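Local coordinates for protein putative phosphomethylpyrimidine kinase (Bacteroides thetaiotaomicron, PDB 3MBH) that binds pyridoxal and probably phosphorylates it with ATP, as a kinase of the ribokinase clan, at residues A[7-13]-A[35-41]; A[72-78]-A[98-104]; A[49-53]-A[265-269]. One frame throughout, in Å; residues are numbered along the deposited sequence. Where two conformers were deposited one is given.

Interaction 1 of 3, residues A[7-13]-A[35-41]; sequences VKKIAAV and GFQVCPL
Ile10 lays its CD1 methyl against Phe36, 3.6 Å from CB, the two side chains meeting at a slant. The aliphatic chain gets there because CG1 stands opposite the carbonyl carbon and next to the backbone N (chi1 -57°). The Phe36 ring is flanked at its edge, near its plane, by Lys8 CB; in the conformer given, the Lys8 chain bends away and NZ bonds to the backbone O of Lys6. Further along the same face, Ala12 CB sits 3.5 Å from Val38 CG1. Next along, Val13 and Leu41 run side by side, with CG2 of Val13 4.0 Å from CD2 of Leu41. The other face begins more polar. Gln37 is stretched out almost fully, its CG turned opposite the backbone N (chi1 178°), and its OE1 lies alongside the Lys9 chain, 3.9 Å from CG. One water joins Lys9 NZ to Gln37 OE1, lying 2.7 Å from that oxygen. Beneath these side chains the strands pair in parallel: Gln37 donates from N to Lys8 O and accepts at O from Ile10 N, Cys39 does the same with Ile10 O and Ala12 N, and Leu41 N follows, 2.8 Å from Ala12 O. Strand 9-17, helix 24-33 and strand 37-40 form a beta-alpha-beta crossover of the ribokinase-like core. Leu24, Ile28 and Leu31 of the helix pack on the face of Ile10, Ala12 and Val38, whereas Gln37 and Cys39 also meet a second subunit. Chemically, the contact is divided: five backbone bonds join the strands, while Lys9, Ala11 and Val13 turn theirs to Asp79, Ala80 and Tyr82; the hydrocarbon face packs on the helix, and the amine and amide oxygen joined by water lie on the face of Lys9 and Gln37.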
loop_
_atom_site.group_PDB
_atom_site.type_symbol
_atom_site.label_atom_id
_atom_site.label_comp_id
_atom_site.label_asym_id
_atom_site.label_seq_id
_atom_site.Cartn_x
_atom_site.Cartn_y
_atom_site.Cartn_z
ATOM N N VAL A 7 -3.237 11.607 -18.561
ATOM C CA VAL A 7 -2.513 12.332 -17.505
ATOM C C VAL A 7 -2.641 13.843 -17.737
ATOM O O VAL A 7 -2.169 14.338 -18.740
ATOM C CB VAL A 7 -0.992 12.006 -17.511
ATOM C CG1 VAL A 7 -0.229 12.927 -16.503
ATOM C CG2 VAL A 7 -0.759 10.522 -17.189
ATOM N N LYS A 8 -3.239 14.567 -16.792
ATOM C CA LYS A 8 -3.431 16.018 -16.947
ATOM C C LYS A 8 -2.105 16.776 -16.761
ATOM O O LYS A 8 -1.198 16.299 -16.071
ATOM C CB LYS A 8 -4.516 16.532 -15.976
ATOM C CG LYS A 8 -5.868 15.726 -16.006
ATOM C CD LYS A 8 -6.288 15.356 -17.409
ATOM C CE LYS A 8 -7.689 14.634 -17.497
ATOM N NZ LYS A 8 -7.666 13.136 -17.229
ATOM N N LYS A 9 -1.996 17.936 -17.410
ATOM C CA LYS A 9 -0.790 18.748 -17.394
ATOM C C LYS A 9 -1.021 20.090 -16.673
ATOM O O LYS A 9 -2.036 20.793 -16.884
ATOM C CB LYS A 9 -0.289 19.054 -18.817
ATOM C CG LYS A 9 -0.073 17.881 -19.760
ATOM C CD LYS A 9 0.595 18.388 -21.068
ATOM C CE LYS A 9 -0.072 17.900 -22.295
ATOM N NZ LYS A 9 0.158 16.442 -22.613
ATOM N N ILE A 10 -0.067 20.435 -15.839
ATOM C CA ILE A 10 -0.068 21.692 -15.106
ATOM C C ILE A 10 1.110 22.545 -15.502
ATOM O O ILE A 10 2.257 22.109 -15.345
ATOM C CB ILE A 10 -0.011 21.417 -13.598
ATOM C CG1 ILE A 10 -1.186 20.517 -13.199
ATOM C CG2 ILE A 10 -0.016 22.733 -12.826
ATOM C CD1 ILE A 10 -1.127 19.989 -11.760
ATOM N N ALA A 11 0.872 23.749 -16.002
ATOM C CA ALA A 11 1.972 24.661 -16.259
ATOM C C ALA A 11 2.324 25.316 -14.889
ATOM O O ALA A 11 1.463 25.944 -14.270
ATOM C CB ALA A 11 1.577 25.729 -17.331
ATOM N N ALA A 12 3.584 25.183 -14.460
ATOM C CA ALA A 12 4.062 25.639 -13.182
ATOM C C ALA A 12 4.981 26.844 -13.361
ATOM O O ALA A 12 6.114 26.717 -13.847
ATOM C CB ALA A 12 4.777 24.497 -12.418
ATOM N N VAL A 13 4.461 28.015 -13.022
ATOM C CA VAL A 13 5.147 29.314 -13.185
ATOM C C VAL A 13 5.777 29.718 -11.814
ATOM O O VAL A 13 5.180 30.431 -11.028
ATOM C CB VAL A 13 4.193 30.412 -13.753
ATOM C CG1 VAL A 13 5.022 31.656 -14.154
ATOM C CG2 VAL A 13 3.325 29.833 -14.939
ATOM N N GLY A 35 -0.220 12.532 -9.567
ATOM C CA GLY A 35 -0.681 12.007 -10.839
ATOM C C GLY A 35 -0.698 12.969 -11.994
ATOM O O GLY A 35 -1.229 12.637 -13.041
ATOM N N PHE A 36 -0.075 14.140 -11.832
ATOM C CA PHE A 36 -0.131 15.198 -12.836
ATOM C C PHE A 36 1.238 15.414 -13.397
ATOM O O PHE A 36 2.213 15.271 -12.663
ATOM C CB PHE A 36 -0.663 16.486 -12.220
ATOM C CG PHE A 36 -2.008 16.302 -11.616
ATOM C CD1 PHE A 36 -3.118 16.172 -12.436
ATOM C CD2 PHE A 36 -2.163 16.152 -10.247
ATOM C CE1 PHE A 36 -4.362 15.922 -11.895
ATOM C CE2 PHE A 36 -3.375 15.905 -9.709
ATOM C CZ PHE A 36 -4.488 15.798 -10.522
ATOM N N GLN A 37 1.324 15.685 -14.701
ATOM C CA GLN A 37 2.585 16.121 -15.288
ATOM C C GLN A 37 2.749 17.644 -15.060
ATOM O O GLN A 37 1.831 18.397 -15.346
ATOM C CB GLN A 37 2.636 15.828 -16.798
ATOM C CG GLN A 37 3.935 16.331 -17.402
ATOM C CD GLN A 37 4.053 16.031 -18.900
ATOM O OE1 GLN A 37 3.105 15.631 -19.520
ATOM N NE2 GLN A 37 5.250 16.182 -19.445
ATOM N N VAL A 38 3.892 18.054 -14.525
ATOM C CA VAL A 38 4.204 19.430 -14.255
ATOM C C VAL A 38 5.174 19.895 -15.341
ATOM O O VAL A 38 6.220 19.256 -15.594
ATOM C CB VAL A 38 4.865 19.587 -12.917
ATOM C CG1 VAL A 38 5.317 21.016 -12.694
ATOM C CG2 VAL A 38 3.939 19.066 -11.804
ATOM N N CYS A 39 4.789 20.976 -15.999
ATOM C CA CYS A 39 5.523 21.581 -17.097
ATOM C C CYS A 39 6.000 22.940 -16.625
ATOM O O CYS A 39 5.231 23.923 -16.607
ATOM C CB CYS A 39 4.643 21.720 -18.306
ATOM S SG CYS A 39 4.126 20.191 -19.020
ATOM N N PRO A 40 7.282 23.030 -16.264
ATOM C CA PRO A 40 7.798 24.280 -15.697
ATOM C C PRO A 40 7.965 25.425 -16.711
ATOM O O PRO A 40 8.510 25.202 -17.822
ATOM C CB PRO A 40 9.174 23.898 -15.148
ATOM C CG PRO A 40 9.559 22.643 -15.913
ATOM C CD PRO A 40 8.278 21.948 -16.273
ATOM N N LEU A 41 7.465 26.597 -16.315
ATOM C CA LEU A 41 7.769 27.895 -16.925
ATOM C C LEU A 41 8.559 28.658 -15.864
ATOM O O LEU A 41 7.985 29.342 -15.050
ATOM C CB LEU A 41 6.508 28.668 -17.263
ATOM C CG LEU A 41 6.714 29.982 -18.035
ATOM C CD1 LEU A 41 7.476 29.714 -19.334
ATOM C CD2 LEU A 41 5.351 30.658 -18.280
HETATM O O HOH W 1 1.165 14.008 -19.687
HETATM O O HOH W 2 -3.707 13.285 -14.446
HETATM O O HOH W 3 3.201 15.467 -22.209
#

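Interaction 2 of 3, residues A[72-78]-A[98-104]; sequences KKLEVQF and FIKDFRQ
Phe102, at the end of helix 91-102, sets its ring between Lys72, Val76 and Phe78. The aliphatic part of Lys72 passes obliquely by the outer end of the ring, with CG 3.6 Å from CZ of Phe102. At the ring's edge, near its plane, comes the carbonyl of Val76, whose O is 3.5 Å from CE2 of Phe102. Phe78 approaches from another direction: its CD2 lies 3.7 Å from CD2 of Phe102, and the two ring planes are inclined at 40°, so they neither stack nor meet squarely. Phe78 reaches Phe98 as well, its CE2 coming to the edge of that ring, 3.8 Å from CZ, while Phe98 in turn rests CE1 over the rim of one face of Phe102. The three rings are thus packed into one another. Lys72 carries on past Phe102 with an extended chain (chi2 -164°), which takes NZ to a salt bridge 2.9 Å from OD2 of Asp101, entering 46° above the carboxylate plane. A leucine in place of Phe102 would probably open a gap beside Phe78 and Phe98, where the ring's outer atoms had been, and take away the ring that Lys72 CG and CE pass. Where the chain turns away, two waters link the Phe102 carbonyl to the backbone of Phe78, one accepting from its N and the other donating to its O. Asp101 lies close to Asp97, a zinc ligand in a structure of this protein, though no ion is bound to this chain. Around this contact, Ile68 and Trp71 of helix 64-73 close in on Phe102, Trp71 meeting Phe78 edge-to-face, and the aromatic group packs down against strands 9-17 and 80-83 through Ala11, Val13 and Ile81, thereby joining two helix ends to the sheet.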
loop_
_atom_site.group_PDB
_atom_site.type_symbol
_atom_site.label_atom_id
_atom_site.label_comp_id
_atom_site.label_asym_id
_atom_site.label_seq_id
_atom_site.Cartn_x
_atom_site.Cartn_y
_atom_site.Cartn_z
ATOM N N LYS A 72 3.091 27.404 -27.818
ATOM C CA LYS A 72 2.030 27.663 -28.776
ATOM C C LYS A 72 2.265 26.887 -30.047
ATOM O O LYS A 72 1.314 26.329 -30.556
ATOM C CB LYS A 72 1.897 29.147 -29.096
ATOM C CG LYS A 72 1.391 30.000 -27.932
ATOM C CD LYS A 72 0.894 31.385 -28.389
ATOM C CE LYS A 72 0.557 32.223 -27.165
ATOM N NZ LYS A 72 0.188 33.569 -27.530
ATOM N N LYS A 73 3.507 26.838 -30.551
ATOM C CA LYS A 73 3.799 26.064 -31.770
ATOM C C LYS A 73 3.557 24.599 -31.556
ATOM O O LYS A 73 3.109 23.947 -32.472
ATOM C CB LYS A 73 5.239 26.162 -32.253
ATOM C CG LYS A 73 5.704 27.519 -32.604
ATOM C CD LYS A 73 7.206 27.479 -32.884
ATOM C CE LYS A 73 7.724 28.815 -33.367
ATOM N NZ LYS A 73 9.214 28.834 -33.375
ATOM N N LEU A 74 3.854 24.084 -30.375
ATOM C CA LEU A 74 3.614 22.667 -30.054
ATOM C C LEU A 74 2.140 22.347 -29.878
ATOM O O LEU A 74 1.789 21.173 -29.789
ATOM C CB LEU A 74 4.301 22.254 -28.753
ATOM C CG LEU A 74 5.827 22.105 -28.792
ATOM C CD1 LEU A 74 6.337 21.936 -27.395
ATOM C CD2 LEU A 74 6.215 20.932 -29.674
ATOM N N GLU A 75 1.295 23.372 -29.842
ATOM C CA GLU A 75 -0.123 23.226 -29.535
ATOM C C GLU A 75 -0.381 22.537 -28.171
ATOM O O GLU A 75 -1.338 21.789 -28.013
ATOM C CB GLU A 75 -0.836 22.542 -30.706
ATOM C CG GLU A 75 -0.718 23.378 -32.001
ATOM C CD GLU A 75 -1.500 22.809 -33.183
ATOM O OE1 GLU A 75 -1.271 21.643 -33.566
ATOM O OE2 GLU A 75 -2.335 23.544 -33.746
ATOM N N VAL A 76 0.463 22.816 -27.176
ATOM C CA VAL A 76 0.304 22.203 -25.862
ATOM C C VAL A 76 -0.904 22.805 -25.166
ATOM O O VAL A 76 -1.163 24.000 -25.255
ATOM C CB VAL A 76 1.598 22.256 -24.988
ATOM C CG1 VAL A 76 2.069 23.621 -24.846
ATOM C CG2 VAL A 76 1.333 21.689 -23.584
ATOM N N GLN A 77 -1.649 21.948 -24.497
ATOM C CA GLN A 77 -2.805 22.359 -23.733
ATOM C C GLN A 77 -2.615 22.034 -22.252
ATOM O O GLN A 77 -2.209 20.931 -21.897
ATOM C CB GLN A 77 -4.045 21.657 -24.249
ATOM C CG GLN A 77 -4.387 21.944 -25.704
ATOM C CD GLN A 77 -5.276 23.157 -25.843
ATOM O OE1 GLN A 77 -6.241 23.137 -26.612
ATOM N NE2 GLN A 77 -4.988 24.206 -25.064
ATOM N N PHE A 78 -2.920 22.999 -21.392
ATOM C CA PHE A 78 -2.815 22.776 -19.959
ATOM C C PHE A 78 -4.155 22.635 -19.289
ATOM O O PHE A 78 -5.071 23.372 -19.582
ATOM C CB PHE A 78 -1.996 23.881 -19.297
ATOM C CG PHE A 78 -0.593 23.981 -19.841
ATOM C CD1 PHE A 78 0.315 22.976 -19.600
ATOM C CD2 PHE A 78 -0.210 25.047 -20.620
ATOM C CE1 PHE A 78 1.586 23.058 -20.128
ATOM C CE2 PHE A 78 1.083 25.156 -21.121
ATOM C CZ PHE A 78 1.977 24.181 -20.881
ATOM N N PHE A 98 -0.337 34.835 -20.629
ATOM C CA PHE A 98 -0.196 33.411 -20.726
ATOM C C PHE A 98 -1.483 32.723 -20.297
ATOM O O PHE A 98 -2.005 31.892 -21.040
ATOM C CB PHE A 98 0.982 32.938 -19.881
ATOM C CG PHE A 98 1.117 31.454 -19.794
ATOM C CD1 PHE A 98 1.280 30.695 -20.921
ATOM C CD2 PHE A 98 1.049 30.810 -18.565
ATOM C CE1 PHE A 98 1.411 29.304 -20.837
ATOM C CE2 PHE A 98 1.178 29.422 -18.464
ATOM C CZ PHE A 98 1.345 28.659 -19.608
ATOM N N ILE A 99 -2.021 33.143 -19.155
ATOM C CA ILE A 99 -3.280 32.640 -18.645
ATOM C C ILE A 99 -4.414 32.939 -19.638
ATOM O O ILE A 99 -5.224 32.058 -19.945
ATOM C CB ILE A 99 -3.617 33.245 -17.273
ATOM C CG1 ILE A 99 -2.621 32.736 -16.251
ATOM C CG2 ILE A 99 -5.072 32.887 -16.872
ATOM C CD1 ILE A 99 -2.555 33.555 -14.970
ATOM N N LYS A 100 -4.434 34.159 -20.176
ATOM C CA LYS A 100 -5.467 34.515 -21.143
ATOM C C LYS A 100 -5.431 33.579 -22.350
ATOM O O LYS A 100 -6.473 33.086 -22.800
ATOM C CB LYS A 100 -5.331 35.949 -21.606
ATOM C CG LYS A 100 -6.488 36.448 -22.533
ATOM C CD LYS A 100 -6.190 37.829 -23.109
ATOM C CE LYS A 100 -4.770 37.938 -23.658
ATOM N NZ LYS A 100 -4.624 39.067 -24.650
ATOM N N ASP A 101 -4.237 33.323 -22.865
ATOM C CA ASP A 101 -4.088 32.534 -24.077
ATOM C C ASP A 101 -4.193 31.020 -23.867
ATOM O O ASP A 101 -4.459 30.278 -24.822
ATOM C CB ASP A 101 -2.749 32.840 -24.720
ATOM C CG ASP A 101 -2.659 34.279 -25.258
ATOM O OD1 ASP A 101 -3.674 34.980 -25.375
ATOM O OD2 ASP A 101 -1.536 34.719 -25.528
ATOM N N PHE A 102 -3.935 30.541 -22.657
ATOM C CA PHE A 102 -3.890 29.092 -22.468
ATOM C C PHE A 102 -5.024 28.561 -21.630
ATOM O O PHE A 102 -5.128 27.352 -21.373
ATOM C CB PHE A 102 -2.537 28.660 -21.880
ATOM C CG PHE A 102 -1.447 28.550 -22.907
ATOM C CD1 PHE A 102 -0.816 29.668 -23.393
ATOM C CD2 PHE A 102 -1.066 27.323 -23.411
ATOM C CE1 PHE A 102 0.214 29.560 -24.344
ATOM C CE2 PHE A 102 -0.053 27.215 -24.363
ATOM C CZ PHE A 102 0.595 28.337 -24.810
ATOM N N ARG A 103 -5.869 29.439 -21.135
ATOM C CA ARG A 103 -6.913 28.919 -20.268
ATOM C C ARG A 103 -7.940 28.225 -21.151
ATOM O O ARG A 103 -8.032 28.475 -22.348
ATOM C CB ARG A 103 -7.540 29.970 -19.385
ATOM C CG ARG A 103 -8.344 30.977 -20.111
ATOM C CD ARG A 103 -8.618 32.169 -19.154
ATOM N NE ARG A 103 -9.244 31.690 -17.937
ATOM C CZ ARG A 103 -9.131 32.230 -16.728
ATOM N NH1 ARG A 103 -8.412 33.330 -16.526
ATOM N NH2 ARG A 103 -9.751 31.642 -15.704
ATOM N N GLN A 104 -8.630 27.273 -20.564
ATOM C CA GLN A 104 -9.702 26.583 -21.263
ATOM C C GLN A 104 -10.924 26.766 -20.404
ATOM O O GLN A 104 -10.835 27.281 -19.290
ATOM C CB GLN A 104 -9.336 25.103 -21.481
ATOM C CG GLN A 104 -8.185 24.966 -22.461
ATOM C CD GLN A 104 -7.681 23.550 -22.623
ATOM O OE1 GLN A 104 -6.812 23.081 -21.868
ATOM N NE2 GLN A 104 -8.174 22.875 -23.655
HETATM O O HOH W 4 -4.125 25.191 -22.610
HETATM O O HOH W 5 -5.166 25.956 -18.741
#

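Interaction 3 of 3, residues A[49-53]-A[265-269]; sequences HTQYP and DNREG. With PXL (3-hydroxy-5-(hydroxymethyl)-2-methylisonicotinaldehyde), chain G.
Tyr52 and Arg267 make the tight half of this contact, where a type I beta turn from His49 to Tyr52 meets an Asx turn that opens a short 3-10 segment. The Tyr52 ring takes Arg267 CB over one face in a CH-pi contact, and its CE1 edge sits over the centre of the guanidinium, 3.7 Å from NE, the two planes being 45° apart. Arg267 grips Asp265 side-on, which fixes the guanidinium: NE donates to OD1 and NH2 to OD2, each bond 2.9 Å long. The backbone N of Arg267 completes the Asx turn at OD1, coming from above the carboxylate plane. A water held by three groups ties the far end of Tyr52, receiving from its OH at 2.6 Å and donating to Asp265 OD2 and Glu268 OE2. His49 adds the one direct hydrogen bond between the segments, and it lies in the plane of the imidazole.

The outer side is looser. Exposed Pro53 only brushes NH1, and a water that donates to Gln51 O bonds weakly to the same nitrogen.

On its other flank the turn faces the bound pyridoxal. Thr50 meets its O3 twice, through N at 2.8 Å and OG1 at 2.6 Å, and Gln51 NE2 donates to the aldehyde oxygen O4A. His49 therefore joins this pocket wall to the 265-269 loop: its ND1 accepts from Gln51 N, and its NE2 donates to Arg267 O, 2.8 Å away and on a lone pair, with an angle of 173° at the hydrogen.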
loop_
_atom_site.group_PDB
_atom_site.type_symbol
_atom_site.label_atom_id
_atom_site.label_comp_id
_atom_site.label_asym_id
_atom_site.label_seq_id
_atom_site.Cartn_x
_atom_site.Cartn_y
_atom_site.Cartn_z
ATOM N N HIS A 49 16.703 29.423 -1.673
ATOM C CA HIS A 49 15.649 30.416 -1.477
ATOM C C HIS A 49 16.202 31.691 -0.827
ATOM O O HIS A 49 17.344 31.721 -0.311
ATOM C CB HIS A 49 14.422 29.838 -0.720
ATOM C CG HIS A 49 14.719 29.384 0.679
ATOM N ND1 HIS A 49 15.202 30.225 1.655
ATOM C CD2 HIS A 49 14.610 28.167 1.250
ATOM C CE1 HIS A 49 15.366 29.536 2.774
ATOM N NE2 HIS A 49 15.027 28.280 2.549
ATOM N N THR A 50 15.397 32.760 -0.878
ATOM C CA THR A 50 15.832 34.095 -0.417
ATOM C C THR A 50 15.710 34.355 1.092
ATOM O O THR A 50 15.944 35.472 1.555
ATOM C CB THR A 50 15.076 35.185 -1.192
ATOM O OG1 THR A 50 13.677 35.097 -0.902
ATOM C CG2 THR A 50 15.311 35.044 -2.690
ATOM N N GLN A 51 15.366 33.343 1.878
ATOM C CA GLN A 51 15.402 33.458 3.340
ATOM C C GLN A 51 16.730 32.947 3.939
ATOM O O GLN A 51 16.962 33.000 5.130
ATOM C CB GLN A 51 14.193 32.790 3.963
ATOM C CG GLN A 51 12.843 33.365 3.464
ATOM C CD GLN A 51 11.642 32.845 4.234
ATOM O OE1 GLN A 51 11.577 33.018 5.454
ATOM N NE2 GLN A 51 10.651 32.265 3.530
ATOM N N TYR A 52 17.616 32.430 3.103
ATOM C CA TYR A 52 19.008 32.300 3.494
ATOM C C TYR A 52 19.692 33.692 3.448
ATOM O O TYR A 52 19.218 34.644 2.779
ATOM C CB TYR A 52 19.725 31.292 2.560
ATOM C CG TYR A 52 19.490 29.816 2.875
ATOM C CD1 TYR A 52 20.164 29.197 3.903
ATOM C CD2 TYR A 52 18.610 29.060 2.129
ATOM C CE1 TYR A 52 19.977 27.862 4.179
ATOM C CE2 TYR A 52 18.395 27.724 2.403
ATOM C CZ TYR A 52 19.085 27.127 3.418
ATOM O OH TYR A 52 18.882 25.821 3.670
ATOM N N PRO A 53 20.841 33.826 4.122
ATOM C CA PRO A 53 21.465 35.155 4.098
ATOM C C PRO A 53 21.837 35.642 2.681
ATOM O O PRO A 53 21.795 36.832 2.409
ATOM C CB PRO A 53 22.703 35.000 4.980
ATOM C CG PRO A 53 22.507 33.697 5.732
ATOM C CD PRO A 53 21.533 32.862 4.996
ATOM N N ASP A 265 18.050 22.310 10.551
ATOM C CA ASP A 265 18.028 23.670 10.031
ATOM C C ASP A 265 16.726 23.875 9.301
ATOM O O ASP A 265 16.590 23.470 8.139
ATOM C CB ASP A 265 19.200 23.873 9.067
ATOM C CG ASP A 265 19.281 25.262 8.520
ATOM O OD1 ASP A 265 18.430 26.129 8.816
ATOM O OD2 ASP A 265 20.217 25.495 7.735
ATOM N N ASN A 266 15.773 24.486 9.999
ATOM C CA ASN A 266 14.433 24.708 9.492
ATOM C C ASN A 266 14.403 25.467 8.182
ATOM O O ASN A 266 13.412 25.413 7.481
ATOM C CB ASN A 266 13.564 25.459 10.489
ATOM C CG ASN A 266 13.268 24.677 11.737
ATOM O OD1 ASN A 266 13.577 23.494 11.874
ATOM N ND2 ASN A 266 12.632 25.356 12.679
ATOM N N ARG A 267 15.485 26.139 7.817
ATOM C CA ARG A 267 15.494 26.786 6.509
ATOM C C ARG A 267 15.472 25.751 5.361
ATOM O O ARG A 267 15.151 26.090 4.223
ATOM C CB ARG A 267 16.683 27.722 6.363
ATOM C CG ARG A 267 16.660 28.904 7.371
ATOM C CD ARG A 267 18.023 29.631 7.403
ATOM N NE ARG A 267 19.117 28.733 7.652
ATOM C CZ ARG A 267 20.405 29.097 7.681
ATOM N NH1 ARG A 267 20.771 30.344 7.439
ATOM N NH2 ARG A 267 21.329 28.181 7.887
ATOM N N GLU A 268 15.805 24.495 5.643
ATOM C CA GLU A 268 15.812 23.446 4.587
ATOM C C GLU A 268 14.399 23.038 4.225
ATOM O O GLU A 268 14.193 22.350 3.217
ATOM C CB GLU A 268 16.685 22.259 4.991
ATOM C CG GLU A 268 18.153 22.627 4.991
ATOM C CD GLU A 268 19.084 21.524 5.386
ATOM O OE1 GLU A 268 18.651 20.360 5.386
ATOM O OE2 GLU A 268 20.265 21.813 5.687
ATOM N N GLY A 269 13.413 23.441 5.040
ATOM C CA GLY A 269 12.031 23.122 4.768
ATOM C C GLY A 269 11.498 21.906 5.491
ATOM O O GLY A 269 12.213 21.239 6.271
HETATM O OP4 PXL G . 7.150 30.466 -2.336
HETATM C C5A PXL G . 8.195 30.782 -1.430
HETATM C C5 PXL G . 9.469 31.079 -2.230
HETATM C C6 PXL G . 9.686 30.725 -3.547
HETATM N N1 PXL G . 10.810 31.044 -4.188
HETATM C C2 PXL G . 11.875 31.683 -3.662
HETATM C C3 PXL G . 11.772 32.096 -2.255
HETATM C C4 PXL G . 10.505 31.795 -1.547
HETATM C C4A PXL G . 10.265 32.086 -0.135
HETATM O O4A PXL G . 11.263 32.358 0.453
HETATM O O3 PXL G . 12.719 32.783 -1.598
HETATM C C2A PXL G . 13.074 31.884 -4.574
HETATM O O HOH W 6 18.800 33.149 7.127
HETATM O O HOH W 7 20.712 24.716 5.220
#

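How the interactions relate
From the N terminus, strand 9-17 leads through helix 24-33 to strand 37-40, and interaction 1 closes that first crossover before either other contact opens. The chain then passes the pyridoxal-binding turn at 49-53, where the long loop of interaction 3 begins. Inside that loop lies interaction 2, which joins the end of helix 64-73 to the end of helix 91-102; the loop shuts only at 265-269, more than 200 residues on. Interactions 1 and 2 share a packed boundary, Phe78 and Phe98 lying on Ala11, so strand pair and helix ends form one block. Interaction 3 stands apart, its centre about 26 Å from that of interaction 1, beside the bound pyridoxal.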